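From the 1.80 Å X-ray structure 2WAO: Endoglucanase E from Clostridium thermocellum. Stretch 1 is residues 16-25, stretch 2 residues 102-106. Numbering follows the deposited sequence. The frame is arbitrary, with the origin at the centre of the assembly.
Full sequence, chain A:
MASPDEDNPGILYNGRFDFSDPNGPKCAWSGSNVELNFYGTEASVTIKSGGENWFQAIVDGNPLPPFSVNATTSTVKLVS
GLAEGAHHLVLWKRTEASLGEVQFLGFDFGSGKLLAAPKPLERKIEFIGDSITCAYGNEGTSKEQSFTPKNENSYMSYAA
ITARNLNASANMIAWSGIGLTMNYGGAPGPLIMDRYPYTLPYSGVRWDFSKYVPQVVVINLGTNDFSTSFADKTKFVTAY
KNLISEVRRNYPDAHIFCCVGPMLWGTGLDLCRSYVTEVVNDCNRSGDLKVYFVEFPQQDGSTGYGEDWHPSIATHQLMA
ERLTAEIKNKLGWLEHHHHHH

Stretch 1 (16-25) RFDFSDPNGP
Stretch 2 (102-106) VQFLG

The contact between residues 16-25 and 102-106 of endoglucanase E is that of a turn and the residue after it docked alongside a strand, held by one backbone hydrogen bond and by a glutamine side chain that serves two acceptors at once. It illustrates a general principle: a turn can be joined to a strand by a single side-chain amide that uses both its protons, alongside a backbone hydrogen bond.

Stretch 2 is extended, with phi/psi near -121/132 at Gln103 and -94/118 at Phe104, before psi falls to 2° at Leu105 and Gly106 takes 138/152. Stretch 1 is extended from Arg16 to Asp18, bends at Phe19 and Ser20 (psi 17° and -26°), and enters a type I beta turn from Asp21 to Gly24. Pro22 (-63/-19) and Asn23 (-65/-23) form its corners, and Gly24 N donates to Asp21 O at 3.1 Å. Asp21, chi1 t, steadies the turn further, its OD1 accepting from Asn23 N at 2.9 Å.

The chains run antiparallel where they meet: the CA of Gly24 lies 4.8 Å from the CA of Leu105, and the CA of Pro25 5.6 Å from that of Gln103. Phe104 N donates to Pro25 O at 3.0 Å with an N-H...O angle of 162°. The same carbonyl oxygen, Pro25 O, lies 3.3 Å from Gln103 CA in a CA-H...O contact, and Gly24 CA makes another to Phe104 O at 3.1 Å. This close approach depends on glycine: an ideal CB on Gly24 would lie 1.8 Å from Phe104 O, a clash, and the backbone angles of 160/149 independently call for glycine.

Gln103, with chi1 and chi2 both t and chi3 31°, starts sideways but brings its amide to the turn. Its NE2 donates to Asp21 OD2 at 2.8 Å (164°) and to Gly24 O at 2.9 Å (170°), so a neutral side chain joins a carboxylate and a backbone carbonyl. The two carboxylate oxygens of Asp21 thus divide between Asn23 N within the turn and Gln103 NE2 on the strand.

An aromatic contact adds to the polar ones. Phe17 (m, chi2 -104°) reaches Phe104 (m, chi2 -77°), with Phe17 CE1 3.8 Å from Phe104 CE2; the Phe104 atom lies at the edge of the Phe17 ring. Leu105 (chi1 m, chi2 t) makes van der Waals contact with Asn23, its CD2 3.4 Å from Asn23 O and 3.9 Å from Asn23 CB. Two waters lie between the carbonyls: water 1 is 2.8 Å from Asn23 O and 3.2 Å from Leu105 O, and water 2 is 2.5 Å from Asn23 O and 2.8 Å from Leu105 O. Altogether the contact buries 325 Å², summed over both sides.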

# COMPACT_ATOMS: atom_id res chain seq x y z
N ARG A 16 9.23 1.00 3.79
CA ARG A 16 10.48 1.48 3.24
C ARG A 16 10.85 2.78 3.92
O ARG A 16 10.23 3.83 3.69
CB ARG A 16 10.42 1.65 1.70
CG ARG A 16 10.20 0.32 0.96
CD ARG A 16 10.29 0.58 -0.52
NE ARG A 16 10.14 -0.63 -1.33
CZ ARG A 16 10.28 -0.60 -2.65
NH1 ARG A 16 10.57 0.57 -3.23
NH2 ARG A 16 10.13 -1.71 -3.38
N PHE A 17 11.83 2.71 4.82
CA PHE A 17 12.27 3.92 5.52
C PHE A 17 13.71 4.28 5.11
O PHE A 17 14.52 3.39 4.82
CB PHE A 17 12.16 3.75 7.05
CG PHE A 17 10.77 3.88 7.60
CD1 PHE A 17 10.35 5.04 8.27
CD2 PHE A 17 9.88 2.82 7.51
CE1 PHE A 17 9.04 5.15 8.80
CE2 PHE A 17 8.56 2.93 8.02
CZ PHE A 17 8.16 4.08 8.69
N ASP A 18 14.00 5.59 5.08
CA ASP A 18 15.34 6.12 4.92
C ASP A 18 15.85 6.58 6.30
O ASP A 18 15.20 7.39 6.99
CB ASP A 18 15.28 7.29 3.95
CG ASP A 18 16.58 8.08 3.83
OD1 ASP A 18 17.68 7.49 3.88
OD2 ASP A 18 16.48 9.31 3.63
N PHE A 19 17.01 6.06 6.71
CA PHE A 19 17.56 6.40 8.05
C PHE A 19 18.77 7.35 7.96
O PHE A 19 19.51 7.52 8.94
CB PHE A 19 17.89 5.09 8.78
CG PHE A 19 16.68 4.24 9.09
CD1 PHE A 19 15.91 4.50 10.22
CD2 PHE A 19 16.31 3.17 8.25
CE1 PHE A 19 14.80 3.72 10.55
CE2 PHE A 19 15.18 2.38 8.57
CZ PHE A 19 14.42 2.66 9.72
N SER A 20 18.96 8.01 6.82
CA SER A 20 20.19 8.77 6.58
C SER A 20 20.29 10.05 7.45
O SER A 20 21.39 10.49 7.77
CB SER A 20 20.39 9.06 5.10
OG SER A 20 19.45 9.99 4.61
N ASP A 21 19.15 10.60 7.86
CA ASP A 21 19.11 11.80 8.70
C ASP A 21 18.99 11.41 10.18
O ASP A 21 17.97 10.84 10.59
CB ASP A 21 17.91 12.66 8.31
CG ASP A 21 17.86 14.00 9.06
OD1 ASP A 21 18.62 14.21 10.04
OD2 ASP A 21 17.03 14.84 8.68
N PRO A 22 20.01 11.76 11.01
CA PRO A 22 19.94 11.37 12.43
C PRO A 22 18.75 12.01 13.18
O PRO A 22 18.36 11.50 14.22
CB PRO A 22 21.30 11.84 13.01
CG PRO A 22 21.75 12.97 12.09
CD PRO A 22 21.23 12.56 10.70
N ASN A 23 18.17 13.09 12.65
CA ASN A 23 16.97 13.67 13.28
C ASN A 23 15.72 12.77 13.26
O ASN A 23 14.82 12.94 14.07
CB ASN A 23 16.61 15.01 12.62
CG ASN A 23 17.49 16.16 13.10
OD1 ASN A 23 17.92 16.97 12.29
ND2 ASN A 23 17.75 16.24 14.39
N GLY A 24 15.65 11.82 12.34
CA GLY A 24 14.49 10.92 12.32
C GLY A 24 14.31 10.24 10.97
O GLY A 24 14.68 10.82 9.94
N PRO A 25 13.77 9.02 10.99
CA PRO A 25 13.52 8.21 9.80
C PRO A 25 12.49 8.89 8.92
O PRO A 25 11.61 9.59 9.44
CB PRO A 25 12.95 6.91 10.35
CG PRO A 25 13.33 6.89 11.77
CD PRO A 25 13.38 8.31 12.22
N VAL A 102 7.43 12.06 4.79
CA VAL A 102 7.13 12.31 6.19
C VAL A 102 8.37 11.88 6.98
O VAL A 102 8.96 10.83 6.70
CB VAL A 102 5.94 11.43 6.58
CG1 VAL A 102 5.77 11.27 8.15
CG2 VAL A 102 4.68 12.00 5.93
N GLN A 103 8.71 12.68 7.98
CA GLN A 103 9.84 12.35 8.85
C GLN A 103 9.29 12.27 10.27
O GLN A 103 8.54 13.16 10.72
CB GLN A 103 10.91 13.42 8.70
CG GLN A 103 12.19 13.16 9.52
CD GLN A 103 13.32 14.13 9.22
OE1 GLN A 103 13.08 15.32 8.88
NE2 GLN A 103 14.56 13.64 9.31
N PHE A 104 9.66 11.19 10.98
CA PHE A 104 9.27 11.01 12.36
C PHE A 104 10.39 11.55 13.20
O PHE A 104 11.54 11.08 13.10
CB PHE A 104 8.91 9.54 12.68
CG PHE A 104 7.72 9.08 11.91
CD1 PHE A 104 6.45 9.46 12.30
CD2 PHE A 104 7.88 8.34 10.74
CE1 PHE A 104 5.33 9.08 11.55
CE2 PHE A 104 6.78 7.96 9.97
CZ PHE A 104 5.50 8.32 10.39
N LEU A 105 10.07 12.58 13.97
CA LEU A 105 11.10 13.28 14.71
C LEU A 105 11.18 12.92 16.19
O LEU A 105 12.03 13.45 16.89
CB LEU A 105 10.97 14.79 14.51
CG LEU A 105 11.21 15.22 13.07
CD1 LEU A 105 10.64 16.63 12.96
CD2 LEU A 105 12.70 15.18 12.71
N GLY A 106 10.34 11.99 16.66
CA GLY A 106 10.46 11.53 18.03
C GLY A 106 9.14 11.38 18.73
O GLY A 106 8.18 12.07 18.41
O HOH W 1 14.79 14.94 16.05
O HOH W 2 14.53 12.27 16.47